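Local coordinates for breast cancer anti-estrogen resistance protein 1 (Mus musculus, PDB 5W93), which acts as a docking protein coordinating tyrosine kinase-based signalling in cell adhesion and migration, its C-terminal domain binding the paxillin LD1 peptide, at residues F13-A18 with Q126-L131; T26-A31 with K50-S55; D88-I93 with K118-S123. The protein carries 2 engineered substitutions. All coordinates share one frame; numbering follows the deposited sequence.

Interaction 1 (F13-A18 with Q126-L131). Engineered in segment 13-18: Ala18 (natural residue Cys).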
ATOM      1  N   PHE A  13      14.764  10.153  -8.521  1.00 28.77           N
ATOM      2  CA  PHE A  13      15.205   9.646  -7.233  1.00 27.37           C
ATOM      3  C   PHE A  13      14.098   8.822  -6.532  1.00 26.28           C
ATOM      4  O   PHE A  13      14.332   7.698  -6.084  1.00 26.55           O
ATOM      5  CB  PHE A  13      15.636  10.801  -6.331  1.00 27.36           C
ATOM      6  CG  PHE A  13      16.135  10.354  -4.992  1.00 28.66           C
ATOM      7  CD1 PHE A  13      17.434   9.875  -4.851  1.00 34.42           C
ATOM      8  CD2 PHE A  13      15.324  10.423  -3.874  1.00 26.24           C
ATOM      9  CE1 PHE A  13      17.901   9.461  -3.627  1.00 33.67           C
ATOM     10  CE2 PHE A  13      15.784  10.004  -2.643  1.00 30.71           C
ATOM     11  CZ  PHE A  13      17.078   9.520  -2.523  1.00 32.83           C
ATOM     12  N   TYR A  14      12.900   9.376  -6.422  1.00 25.37           N
ATOM     13  CA  TYR A  14      11.875   8.647  -5.679  1.00 25.89           C
ATOM     14  C   TYR A  14      11.271   7.493  -6.481  1.00 27.36           C
ATOM     15  O   TYR A  14      10.741   6.552  -5.889  1.00 26.60           O
ATOM     16  CB  TYR A  14      10.800   9.604  -5.157  1.00 24.82           C
ATOM     17  CG  TYR A  14      11.298  10.220  -3.870  1.00 28.65           C
ATOM     18  CD1 TYR A  14      11.390   9.461  -2.712  1.00 27.87           C
ATOM     19  CD2 TYR A  14      11.753  11.527  -3.829  1.00 24.85           C
ATOM     20  CE1 TYR A  14      11.883  10.003  -1.535  1.00 27.91           C
ATOM     21  CE2 TYR A  14      12.256  12.080  -2.654  1.00 27.29           C
ATOM     22  CZ  TYR A  14      12.318  11.314  -1.515  1.00 32.20           C
ATOM     23  OH  TYR A  14      12.810  11.870  -0.348  1.00 31.79           O
ATOM     24  N   LEU A  15      11.404   7.530  -7.807  1.00 29.39           N
ATOM     25  CA  LEU A  15      11.079   6.361  -8.635  1.00 27.55           C
ATOM     26  C   LEU A  15      11.961   5.184  -8.226  1.00 31.25           C
ATOM     27  O   LEU A  15      11.496   4.065  -8.063  1.00 25.51           O
ATOM     28  CB  LEU A  15      11.266   6.662 -10.128  1.00 29.74           C
ATOM     29  CG  LEU A  15      11.083   5.491 -11.105  1.00 34.66           C
ATOM     30  CD1 LEU A  15       9.674   4.883 -10.971  1.00 28.54           C
ATOM     31  CD2 LEU A  15      11.329   5.925 -12.556  1.00 29.29           C
ATOM     32  N   GLU A  16      13.253   5.451  -8.067  1.00 33.55           N
ATOM     33  CA  GLU A  16      14.190   4.426  -7.632  1.00 30.33           C
ATOM     34  C   GLU A  16      13.818   3.873  -6.251  1.00 26.34           C
ATOM     35  O   GLU A  16      13.874   2.661  -6.033  1.00 31.02           O
ATOM     36  CB  GLU A  16      15.620   4.990  -7.636  1.00 31.33           C
ATOM     37  CG  GLU A  16      16.650   4.102  -6.970  1.00 47.31           C
ATOM     38  CD  GLU A  16      16.707   4.305  -5.464  1.00 59.80           C
ATOM     39  OE1 GLU A  16      16.884   5.468  -5.019  1.00 68.22           O
ATOM     40  OE2 GLU A  16      16.545   3.302  -4.731  1.00 55.39           O
ATOM     41  N   GLN A  17      13.469   4.757  -5.320  1.00 30.50           N
ATOM     42  CA  GLN A  17      13.044   4.336  -3.981  1.00 30.44           C
ATOM     43  C   GLN A  17      11.738   3.549  -4.023  1.00 29.77           C
ATOM     44  O   GLN A  17      11.564   2.572  -3.300  1.00 32.48           O
ATOM     45  CB  GLN A  17      12.869   5.539  -3.060  1.00 32.92           C
ATOM     46  CG  GLN A  17      13.967   5.708  -2.044  1.00 47.23           C
ATOM     47  CD  GLN A  17      13.504   6.451  -0.808  1.00 48.18           C
ATOM     48  OE1 GLN A  17      12.296   6.607  -0.566  1.00 42.20           O
ATOM     49  NE2 GLN A  17      14.457   6.909  -0.013  1.00 44.98           N
ATOM     50  N   ALA A  18      10.813   4.002  -4.855  1.00 23.79           N
ATOM     51  CA  ALA A  18       9.547   3.293  -5.032  1.00 27.35           C
ATOM     52  C   ALA A  18       9.787   1.870  -5.545  1.00 28.31           C
ATOM     53  O   ALA A  18       9.154   0.929  -5.077  1.00 27.55           O
ATOM     54  CB  ALA A  18       8.647   4.056  -5.974  1.00 24.31           C
ATOM     55  N   GLN A 126       0.493   0.807 -10.222  1.00 23.75           N
ATOM     56  CA  GLN A 126       0.038   1.913 -11.039  1.00 26.66           C
ATOM     57  C   GLN A 126       0.705   3.225 -10.612  1.00 33.39           C
ATOM     58  O   GLN A 126       1.129   4.017 -11.455  1.00 24.77           O
ATOM     59  CB  GLN A 126      -1.478   2.016 -10.942  1.00 27.05           C
ATOM     60  CG  GLN A 126      -2.096   2.934 -11.921  1.00 34.47           C
ATOM     61  CD  GLN A 126      -3.554   2.657 -12.046  1.00 36.35           C
ATOM     62  OE1 GLN A 126      -4.351   3.165 -11.267  1.00 29.58           O
ATOM     63  NE2 GLN A 126      -3.918   1.819 -13.010  1.00 41.20           N
ATOM     64  N   PHE A 127       0.803   3.439  -9.298  1.00 23.68           N
ATOM     65  CA  PHE A 127       1.532   4.582  -8.742  1.00 22.26           C
ATOM     66  C   PHE A 127       2.963   4.630  -9.285  1.00 21.37           C
ATOM     67  O   PHE A 127       3.419   5.659  -9.774  1.00 22.85           O
ATOM     68  CB  PHE A 127       1.552   4.504  -7.213  1.00 19.75           C
ATOM     69  CG  PHE A 127       2.336   5.616  -6.541  1.00 27.02           C
ATOM     70  CD1 PHE A 127       2.285   6.924  -7.016  1.00 23.35           C
ATOM     71  CD2 PHE A 127       3.109   5.344  -5.410  1.00 31.13           C
ATOM     72  CE1 PHE A 127       2.996   7.947  -6.377  1.00 26.05           C
ATOM     73  CE2 PHE A 127       3.825   6.357  -4.761  1.00 30.92           C
ATOM     74  CZ  PHE A 127       3.767   7.663  -5.247  1.00 28.11           C
ATOM     75  N   ARG A 128       3.647   3.503  -9.220  1.00 21.48           N
ATOM     76  CA  ARG A 128       5.028   3.429  -9.696  1.00 24.96           C
ATOM     77  C   ARG A 128       5.114   3.708 -11.200  1.00 31.30           C
ATOM     78  O   ARG A 128       6.001   4.427 -11.655  1.00 24.25           O
ATOM     79  CB  ARG A 128       5.632   2.063  -9.373  1.00 28.70           C
ATOM     80  CG  ARG A 128       7.144   2.021  -9.593  1.00 47.51           C
ATOM     81  CD  ARG A 128       7.588   0.796 -10.368  1.00 57.18           C
ATOM     82  NE  ARG A 128       7.469   0.967 -11.811  1.00 67.71           N
ATOM     83  CZ  ARG A 128       6.511   0.425 -12.554  1.00 71.17           C
ATOM     84  NH1 ARG A 128       5.573  -0.326 -11.989  1.00 71.70           N
ATOM     85  NH2 ARG A 128       6.490   0.636 -13.866  1.00 69.55           N
ATOM     86  N   ARG A 129       4.181   3.149 -11.968  1.00 28.06           N
ATOM     87  CA  ARG A 129       4.140   3.399 -13.410  1.00 27.94           C
ATOM     88  C   ARG A 129       4.006   4.898 -13.711  1.00 26.17           C
ATOM     89  O   ARG A 129       4.726   5.454 -14.540  1.00 27.87           O
ATOM     90  CB  ARG A 129       2.993   2.623 -14.062  1.00 27.39           C
ATOM     91  CG  ARG A 129       3.211   2.369 -15.562  1.00 39.90           C
ATOM     92  CD  ARG A 129       2.032   1.661 -16.211  1.00 54.73           C
ATOM     93  NE  ARG A 129       1.203   2.609 -16.945  1.00 66.12           N
ATOM     94  CZ  ARG A 129       0.119   3.196 -16.449  1.00 70.43           C
ATOM     95  NH1 ARG A 129      -0.284   2.922 -15.219  1.00 72.71           N
ATOM     96  NH2 ARG A 129      -0.565   4.054 -17.191  1.00 75.81           N
ATOM     97  N   VAL A 130       3.085   5.550 -13.026  1.00 27.21           N
ATOM     98  CA  VAL A 130       2.876   6.983 -13.181  1.00 26.90           C
ATOM     99  C   VAL A 130       4.109   7.831 -12.802  1.00 27.18           C
ATOM    100  O   VAL A 130       4.427   8.812 -13.487  1.00 27.08           O
ATOM    101  CB  VAL A 130       1.654   7.414 -12.343  1.00 27.66           C
ATOM    102  CG1 VAL A 130       1.613   8.913 -12.155  1.00 29.21           C
ATOM    103  CG2 VAL A 130       0.366   6.889 -13.005  1.00 28.48           C
ATOM    104  N   LEU A 131       4.803   7.472 -11.723  1.00 25.34           N
ATOM    105  CA  LEU A 131       6.068   8.149 -11.394  1.00 27.71           C
ATOM    106  C   LEU A 131       7.068   8.070 -12.541  1.00 27.60           C
ATOM    107  O   LEU A 131       7.760   9.037 -12.834  1.00 30.01           O
ATOM    108  CB  LEU A 131       6.711   7.553 -10.142  1.00 26.19           C
ATOM    109  CG  LEU A 131       6.026   7.785  -8.803  1.00 31.11           C
ATOM    110  CD1 LEU A 131       6.782   7.039  -7.707  1.00 25.25           C
ATOM    111  CD2 LEU A 131       5.977   9.282  -8.524  1.00 30.94           C
TER

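Interaction 2 (T26-A31 with K50-S55)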
ATOM      1  N   THR A  26       5.748  -6.573  -2.727  1.00 23.07           N
ATOM      2  CA  THR A  26       5.397  -7.755  -3.497  1.00 28.29           C
ATOM      3  C   THR A  26       5.624  -9.020  -2.684  1.00 28.46           C
ATOM      4  O   THR A  26       4.794  -9.925  -2.709  1.00 26.17           O
ATOM      5  CB  THR A  26       6.203  -7.842  -4.804  1.00 36.34           C
ATOM      6  OG1 THR A  26       6.053  -6.617  -5.526  1.00 35.47           O
ATOM      7  CG2 THR A  26       5.687  -8.985  -5.658  1.00 41.54           C
ATOM      8  N   ASP A  27       6.740  -9.076  -1.957  1.00 30.71           N
ATOM      9  CA  ASP A  27       7.001 -10.203  -1.069  1.00 26.80           C
ATOM     10  C   ASP A  27       5.933 -10.292   0.033  1.00 27.61           C
ATOM     11  O   ASP A  27       5.500 -11.384   0.388  1.00 27.48           O
ATOM     12  CB  ASP A  27       8.394 -10.107  -0.444  1.00 29.86           C
ATOM     13  CG  ASP A  27       9.510 -10.333  -1.457  1.00 38.69           C
ATOM     14  OD1 ASP A  27       9.224 -10.869  -2.553  1.00 37.69           O
ATOM     15  OD2 ASP A  27      10.666  -9.982  -1.155  1.00 43.01           O
ATOM     16  N   ALA A  28       5.502  -9.152   0.571  1.00 25.78           N
ATOM     17  CA  ALA A  28       4.521  -9.181   1.672  1.00 24.28           C
ATOM     18  C   ALA A  28       3.125  -9.565   1.178  1.00 23.26           C
ATOM     19  O   ALA A  28       2.392 -10.304   1.852  1.00 23.16           O
ATOM     20  CB  ALA A  28       4.476  -7.828   2.396  1.00 21.56           C
ATOM     21  N   VAL A  29       2.749  -9.050   0.012  1.00 21.86           N
ATOM     22  CA  VAL A  29       1.467  -9.396  -0.597  1.00 22.33           C
ATOM     23  C   VAL A  29       1.409 -10.877  -1.010  1.00 28.80           C
ATOM     24  O   VAL A  29       0.411 -11.546  -0.759  1.00 28.84           O
ATOM     25  CB  VAL A  29       1.182  -8.500  -1.812  1.00 30.92           C
ATOM     26  CG1 VAL A  29      -0.007  -9.007  -2.595  1.00 29.00           C
ATOM     27  CG2 VAL A  29       0.942  -7.061  -1.351  1.00 30.33           C
ATOM     28  N   ASP A  30       2.477 -11.373  -1.633  1.00 27.65           N
ATOM     29  CA  ASP A  30       2.607 -12.793  -1.965  1.00 27.33           C
ATOM     30  C   ASP A  30       2.438 -13.679  -0.738  1.00 25.37           C
ATOM     31  O   ASP A  30       1.714 -14.669  -0.772  1.00 28.59           O
ATOM     32  CB  ASP A  30       3.980 -13.091  -2.583  1.00 26.95           C
ATOM     33  CG  ASP A  30       4.120 -12.589  -4.007  1.00 39.27           C
ATOM     34  OD1 ASP A  30       3.102 -12.214  -4.625  1.00 37.59           O
ATOM     35  OD2 ASP A  30       5.275 -12.589  -4.505  1.00 42.79           O
ATOM     36  N   ALA A  31       3.138 -13.324   0.340  1.00 25.42           N
ATOM     37  CA  ALA A  31       3.092 -14.096   1.570  1.00 29.60           C
ATOM     38  C   ALA A  31       1.677 -14.066   2.139  1.00 28.51           C
ATOM     39  O   ALA A  31       1.181 -15.077   2.641  1.00 26.09           O
ATOM     40  CB  ALA A  31       4.094 -13.564   2.581  1.00 30.60           C
ATOM     41  N   LYS A  50      -0.665  -6.958   8.589  1.00 19.00           N
ATOM     42  CA  LYS A  50       0.173  -5.893   9.118  1.00 23.29           C
ATOM     43  C   LYS A  50       1.448  -5.724   8.285  1.00 20.65           C
ATOM     44  O   LYS A  50       1.910  -4.604   8.092  1.00 23.98           O
ATOM     45  CB  LYS A  50       0.520  -6.156  10.582  1.00 21.58           C
ATOM     46  CG  LYS A  50      -0.698  -6.024  11.501  1.00 26.46           C
ATOM     47  CD  LYS A  50      -0.278  -5.992  12.959  1.00 33.60           C
ATOM     48  CE  LYS A  50      -0.017  -7.374  13.478  1.00 41.70           C
ATOM     49  NZ  LYS A  50      -0.508  -7.511  14.892  1.00 41.70           N
ATOM     50  N   PHE A  51       2.016  -6.824   7.793  1.00 22.68           N
ATOM     51  CA  PHE A  51       3.234  -6.737   6.968  1.00 22.13           C
ATOM     52  C   PHE A  51       2.939  -6.004   5.649  1.00 23.37           C
ATOM     53  O   PHE A  51       3.750  -5.198   5.153  1.00 20.08           O
ATOM     54  CB  PHE A  51       3.805  -8.134   6.648  1.00 24.87           C
ATOM     55  CG  PHE A  51       4.136  -8.979   7.858  1.00 29.80           C
ATOM     56  CD1 PHE A  51       4.473  -8.397   9.077  1.00 29.11           C
ATOM     57  CD2 PHE A  51       4.131 -10.367   7.760  1.00 23.67           C
ATOM     58  CE1 PHE A  51       4.792  -9.178  10.180  1.00 35.79           C
ATOM     59  CE2 PHE A  51       4.448 -11.159   8.877  1.00 26.58           C
ATOM     60  CZ  PHE A  51       4.778 -10.559  10.075  1.00 29.11           C
ATOM     61  N   VAL A  52       1.772  -6.297   5.077  1.00 22.03           N
ATOM     62  CA  VAL A  52       1.347  -5.632   3.841  1.00 20.41           C
ATOM     63  C   VAL A  52       1.171  -4.129   4.061  1.00 20.37           C
ATOM     64  O   VAL A  52       1.624  -3.309   3.264  1.00 19.88           O
ATOM     65  CB  VAL A  52       0.027  -6.231   3.307  1.00 21.03           C
ATOM     66  CG1 VAL A  52      -0.573  -5.334   2.248  1.00 20.35           C
ATOM     67  CG2 VAL A  52       0.282  -7.629   2.738  1.00 24.01           C
ATOM     68  N   ILE A  53       0.514  -3.782   5.162  1.00 19.11           N
ATOM     69  CA  ILE A  53       0.235  -2.396   5.504  1.00 19.91           C
ATOM     70  C   ILE A  53       1.532  -1.618   5.753  1.00 22.60           C
ATOM     71  O   ILE A  53       1.746  -0.532   5.217  1.00 24.64           O
ATOM     72  CB  ILE A  53      -0.670  -2.326   6.761  1.00 21.07           C
ATOM     73  CG1 ILE A  53      -2.060  -2.857   6.418  1.00 25.65           C
ATOM     74  CG2 ILE A  53      -0.763  -0.907   7.296  1.00 20.15           C
ATOM     75  CD1 ILE A  53      -2.916  -3.167   7.664  1.00 29.27           C
ATOM     76  N   LEU A  54       2.398  -2.181   6.574  1.00 22.33           N
ATOM     77  CA  LEU A  54       3.664  -1.531   6.854  1.00 24.76           C
ATOM     78  C   LEU A  54       4.493  -1.283   5.585  1.00 20.84           C
ATOM     79  O   LEU A  54       5.035  -0.197   5.390  1.00 24.33           O
ATOM     80  CB  LEU A  54       4.421  -2.378   7.872  1.00 28.53           C
ATOM     81  CG  LEU A  54       5.917  -2.609   7.885  1.00 55.22           C
ATOM     82  CD1 LEU A  54       6.646  -1.361   8.361  1.00 66.56           C
ATOM     83  CD2 LEU A  54       6.120  -3.761   8.842  1.00 62.26           C
ATOM     84  N   SER A  55       4.560  -2.269   4.703  1.00 20.64           N
ATOM     85  CA  SER A  55       5.393  -2.143   3.510  1.00 22.51           C
ATOM     86  C   SER A  55       4.755  -1.193   2.470  1.00 30.63           C
ATOM     87  O   SER A  55       5.456  -0.392   1.850  1.00 24.73           O
ATOM     88  CB  SER A  55       5.670  -3.530   2.912  1.00 27.37           C
ATOM     89  OG  SER A  55       4.476  -4.137   2.427  1.00 43.01           O
TER

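Interaction 3 (D88-I93 with K118-S123)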
ATOM      1  N   ASP A  88      -6.434   5.243   1.695  1.00 24.25           N
ATOM      2  CA  ASP A  88      -7.802   4.725   1.769  1.00 25.99           C
ATOM      3  C   ASP A  88      -7.818   3.192   1.762  1.00 28.53           C
ATOM      4  O   ASP A  88      -8.530   2.559   2.547  1.00 28.58           O
ATOM      5  CB  ASP A  88      -8.633   5.263   0.611  1.00 26.07           C
ATOM      6  CG  ASP A  88      -9.166   6.654   0.879  1.00 47.36           C
ATOM      7  OD1 ASP A  88      -8.763   7.249   1.900  1.00 55.10           O
ATOM      8  OD2 ASP A  88      -9.986   7.154   0.076  1.00 61.35           O
ATOM      9  N   LEU A  89      -7.028   2.599   0.874  1.00 22.84           N
ATOM     10  CA  LEU A  89      -6.948   1.148   0.774  1.00 21.68           C
ATOM     11  C   LEU A  89      -6.319   0.494   2.020  1.00 26.39           C
ATOM     12  O   LEU A  89      -6.740  -0.594   2.435  1.00 25.25           O
ATOM     13  CB  LEU A  89      -6.178   0.751  -0.476  1.00 16.87           C
ATOM     14  CG  LEU A  89      -6.812   1.122  -1.821  1.00 27.26           C
ATOM     15  CD1 LEU A  89      -5.843   0.813  -2.960  1.00 23.68           C
ATOM     16  CD2 LEU A  89      -8.138   0.399  -2.021  1.00 26.22           C
ATOM     17  N   LEU A  90      -5.330   1.151   2.622  1.00 22.77           N
ATOM     18  CA  LEU A  90      -4.773   0.654   3.883  1.00 19.33           C
ATOM     19  C   LEU A  90      -5.845   0.590   4.974  1.00 24.39           C
ATOM     20  O   LEU A  90      -5.883  -0.381   5.725  1.00 23.37           O
ATOM     21  CB  LEU A  90      -3.589   1.508   4.359  1.00 19.49           C
ATOM     22  CG  LEU A  90      -2.335   1.490   3.467  1.00 24.93           C
ATOM     23  CD1 LEU A  90      -1.125   2.081   4.184  1.00 20.83           C
ATOM     24  CD2 LEU A  90      -2.030   0.083   3.002  1.00 21.83           C
ATOM     25  N   ARG A  91      -6.704   1.607   5.072  1.00 21.79           N
ATOM     26  CA  ARG A  91      -7.801   1.560   6.051  1.00 26.00           C
ATOM     27  C   ARG A  91      -8.778   0.437   5.713  1.00 20.22           C
ATOM     28  O   ARG A  91      -9.296  -0.235   6.610  1.00 24.62           O
ATOM     29  CB  ARG A  91      -8.543   2.900   6.126  1.00 31.37           C
ATOM     30  CG  ARG A  91      -7.741   4.000   6.794  1.00 32.19           C
ATOM     31  CD  ARG A  91      -8.562   5.270   6.979  1.00 39.40           C
ATOM     32  NE  ARG A  91      -8.846   5.944   5.716  1.00 47.78           N
ATOM     33  CZ  ARG A  91      -8.124   6.952   5.234  1.00 57.99           C
ATOM     34  NH1 ARG A  91      -7.078   7.398   5.916  1.00 61.63           N
ATOM     35  NH2 ARG A  91      -8.444   7.517   4.074  1.00 54.91           N
ATOM     36  N   GLY A  92      -9.027   0.245   4.423  1.00 20.96           N
ATOM     37  CA  GLY A  92      -9.860  -0.843   3.948  1.00 21.59           C
ATOM     38  C   GLY A  92      -9.290  -2.203   4.329  1.00 25.96           C
ATOM     39  O   GLY A  92     -10.033  -3.126   4.691  1.00 27.10           O
ATOM     40  N   ILE A  93      -7.974  -2.345   4.234  1.00 21.98           N
ATOM     41  CA  ILE A  93      -7.322  -3.581   4.645  1.00 22.26           C
ATOM     42  C   ILE A  93      -7.423  -3.786   6.170  1.00 21.30           C
ATOM     43  O   ILE A  93      -7.674  -4.907   6.621  1.00 22.28           O
ATOM     44  CB  ILE A  93      -5.860  -3.602   4.189  1.00 24.56           C
ATOM     45  CG1 ILE A  93      -5.821  -3.656   2.654  1.00 25.19           C
ATOM     46  CG2 ILE A  93      -5.125  -4.803   4.776  1.00 20.13           C
ATOM     47  CD1 ILE A  93      -4.490  -3.395   2.066  1.00 25.98           C
ATOM     48  N   LYS A 118      -5.528  -7.215  -3.093  1.00 25.28           N
ATOM     49  CA  LYS A 118      -5.297  -7.235  -4.552  1.00 26.32           C
ATOM     50  C   LYS A 118      -5.366  -5.828  -5.152  1.00 26.58           C
ATOM     51  O   LYS A 118      -4.522  -5.439  -5.963  1.00 25.22           O
ATOM     52  CB  LYS A 118      -6.321  -8.116  -5.281  1.00 35.32           C
ATOM     53  CG  LYS A 118      -6.129  -9.614  -5.195  1.00 49.62           C
ATOM     54  CD  LYS A 118      -7.113 -10.307  -6.160  1.00 58.94           C
ATOM     55  CE  LYS A 118      -7.328 -11.781  -5.822  1.00 67.48           C
ATOM     56  NZ  LYS A 118      -8.707 -12.237  -6.207  1.00 72.54           N
ATOM     57  N   GLU A 119      -6.387  -5.077  -4.761  1.00 25.18           N
ATOM     58  CA  GLU A 119      -6.561  -3.709  -5.239  1.00 28.22           C
ATOM     59  C   GLU A 119      -5.387  -2.825  -4.834  1.00 25.18           C
ATOM     60  O   GLU A 119      -4.939  -1.977  -5.611  1.00 25.13           O
ATOM     61  CB  GLU A 119      -7.863  -3.113  -4.704  1.00 29.12           C
ATOM     62  CG  GLU A 119      -8.085  -1.677  -5.163  1.00 28.16           C
ATOM     63  CD  GLU A 119      -9.451  -1.133  -4.776  1.00 37.27           C
ATOM     64  OE1 GLU A 119     -10.161  -1.798  -3.978  1.00 36.70           O
ATOM     65  OE2 GLU A 119      -9.801  -0.032  -5.256  1.00 32.87           O
ATOM     66  N   LEU A 120      -4.885  -3.036  -3.620  1.00 23.93           N
ATOM     67  CA  LEU A 120      -3.673  -2.342  -3.174  1.00 26.42           C
ATOM     68  C   LEU A 120      -2.475  -2.675  -4.051  1.00 24.33           C
ATOM     69  O   LEU A 120      -1.755  -1.769  -4.484  1.00 26.22           O
ATOM     70  CB  LEU A 120      -3.354  -2.676  -1.712  1.00 24.57           C
ATOM     71  CG  LEU A 120      -2.072  -2.005  -1.186  1.00 25.99           C
ATOM     72  CD1 LEU A 120      -2.266  -0.508  -0.977  1.00 22.54           C
ATOM     73  CD2 LEU A 120      -1.590  -2.669   0.104  1.00 26.90           C
ATOM     74  N   GLY A 121      -2.250  -3.960  -4.314  1.00 21.97           N
ATOM     75  CA  GLY A 121      -1.182  -4.369  -5.219  1.00 22.52           C
ATOM     76  C   GLY A 121      -1.228  -3.694  -6.587  1.00 30.38           C
ATOM     77  O   GLY A 121      -0.226  -3.165  -7.092  1.00 24.10           O
ATOM     78  N   HIS A 122      -2.408  -3.711  -7.194  1.00 24.15           N
ATOM     79  CA  HIS A 122      -2.623  -3.056  -8.471  1.00 24.93           C
ATOM     80  C   HIS A 122      -2.374  -1.546  -8.400  1.00 24.98           C
ATOM     81  O   HIS A 122      -1.716  -0.975  -9.274  1.00 24.25           O
ATOM     82  CB  HIS A 122      -4.053  -3.338  -8.951  1.00 26.96           C
ATOM     83  CG  HIS A 122      -4.670  -2.217  -9.712  1.00 41.35           C
ATOM     84  ND1 HIS A 122      -4.397  -1.978 -11.050  1.00 48.15           N
ATOM     85  CD2 HIS A 122      -5.562  -1.264  -9.344  1.00 36.01           C
ATOM     86  CE1 HIS A 122      -5.093  -0.940 -11.460  1.00 44.48           C
ATOM     87  NE2 HIS A 122      -5.810  -0.484 -10.442  1.00 31.43           N
ATOM     88  N   SER A 123      -2.903  -0.901  -7.364  1.00 23.07           N
ATOM     89  CA  SER A 123      -2.830   0.552  -7.276  1.00 22.37           C
ATOM     90  C   SER A 123      -1.398   1.021  -7.012  1.00 22.76           C
ATOM     91  O   SER A 123      -0.997   2.088  -7.477  1.00 24.97           O
ATOM     92  CB  SER A 123      -3.768   1.077  -6.183  1.00 29.12           C
ATOM     93  OG  SER A 123      -5.130   0.875  -6.527  1.00 28.17           O
TER

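Interaction 1 (F13-A18 with Q126-L131)
Leu131 CD1, the methyl that meets Ala18 CB across the contact at 3.9 Å, also lies on one face of the Phe127 ring, offset toward the rim. The Tyr14 ring leads away from segment 126-131; one of its faces takes Phe13 CD2 over its centre, 3.6 Å above the plane, while Tyr14 CD2 sits in plane at the edge of the Phe13 ring. Helices 5-37 and 107-135 are the first and last of a four-helix bundle, the FAT-like C-terminal domain. Their short segments run antiparallel at 154°, with axes 9.8 Å apart, and no hydrogen bond joins them. Leu131 has CG anti to the carbonyl carbon (chi1 -69°); its CB lies against Leu15 CD1 and its CD1 against the CB of the engineered Ala18. Leu131 also touches Leu66 of helix 42-69 and Val79 of helix 73-102. Arg128 meets Leu15 through CG and its backbone O, and its side chain also touches Glu19 and Leu22. Leu15 has CG anti to the backbone N (chi1 175°), and its CD1 is the branch that reaches across, 4.1 Å from Leu131 CB, 4.1 Å from Arg128 CG and 3.8 Å from Arg128 O.

Interaction 2 (T26-A31 with K50-S55)
Phe51 meets Ala28 through its backbone and first carbon: Ala28 CB is 3.9 Å from Phe51 O and also touches Phe51 CB. Just before it in the chain, Lys50 NZ donates a hydrogen bond to the backbone of the bound peptide. The CB of Phe51 points toward segment 26-31, but the ring beyond it leads away and packs edge-to-face with His48.

Val52 follows, at the point of closest backbone approach, where its CA is 5.2 Å from that of Ala28. Its two methyls divide the work. CG1, anti to the backbone N (chi1 166°), packs on Leu120 of helix 107-135; CG2, beside the backbone N, serves helix 5-37. There CG2 lies 3.5 Å from Ala28 O and 4.2 Å from Val29 CG2, the two valines crossing obliquely. Val29 in turn touches Val117, which carries the packing on into the bundle.

Ile53 and Leu54 both pack on the bound peptide.

Ser55 closes the segment. Its OG takes the crowded position between backbone N and carbonyl carbon (chi1 66°), which leaves it 3.0 Å from Phe51 O and 3.1 Å from Val52 O on its own helix. The same OG is 3.7 Å from Ala28 CB.

Both segments belong to the divergent helix-loop-helix region, whose two helices here pair antiparallel at 160° within a single chain, as neighbours in a four-helix bundle. Axes of the short segments come within 8.5 Å, an approach that fits the small residues, Ala28 and Ser55, facing each other. With no hydrogen bond or salt bridge across it, the contact rests on van der Waals packing of methyls against methyls and backbone, while the Ser55 hydroxyl lies within reach of two carbonyls of its own helix.

Interaction 3 (D88-I93 with K118-S123)
Leu89 meets three residues of helix 107-135 through different atoms. CD2 stands 3.4 Å from Glu119 CD and almost equally far from the two carboxylate oxygens, which places this methyl over the carboxylate plane rather than within it; the two side chains cross at about a right angle. CD1 goes the other way along the helix, 3.6 Å from Ser123 OG and 3.8 Å from Leu120 CA, and CB lies 4.1 Å from Leu120 CD1. The hydroxyl that CD1 touches is already engaged: Ser123 OG donates to Glu119 O at 3.0 Å, tilted 35° from the carbonyl plane. Ser123 N donates to that same oxygen from the opposite face, giving it two donors from a single residue.

Leu90 comes next, with CD2 4.0 Å from Leu120 CD2. It also touches Ala56 and His57 of helix 42-69 and an apolar side chain of the bound peptide. The setting is the core of a FAT-like four-helix bundle: helices 73-102 and 107-135 are consecutive, antiparallel at 160° in these segments, with axes 9.9 Å apart, and the residues that touch are nearly all buried. Arg91 takes no part in this contact; its NH1 forms a salt bridge with an acidic side chain of the peptide.

Ile93, one turn beyond Leu89, returns to the interface. Leu120 has CG anti to the backbone N (chi1 179°), and its branched end lies among Leu89, Leu90 and Ile93, with Ala56 of helix 42-69 also touching it. Ile93 crosses Leu120 at about a right angle, its CD1 reaching 3.6 Å from Leu120 CD2 and touching Leu120 CB as well.

Overall arrangement
The three contacts sample antiparallel helix pairs of one four-helix bundle. Interaction 2 pairs helices 5-37 and 42-69, interaction 3 pairs 73-102 and 107-135, and interaction 1 brings the first helix back to the last. Along the chain, interaction 2 closes before interaction 3 opens, and both are nested within the loop closed by interaction 1. Centres of interactions 2 and 3 are about 11 Å apart, and the two touch, as where Ile53 packs on Ile93, forming a continuous core. Interaction 1 lies about 18 and 17 Å from them, centre to centre. The paxillin peptide lies across helices 42-69 and 73-102, next to interactions 2 and 3, the pair that shares this packing.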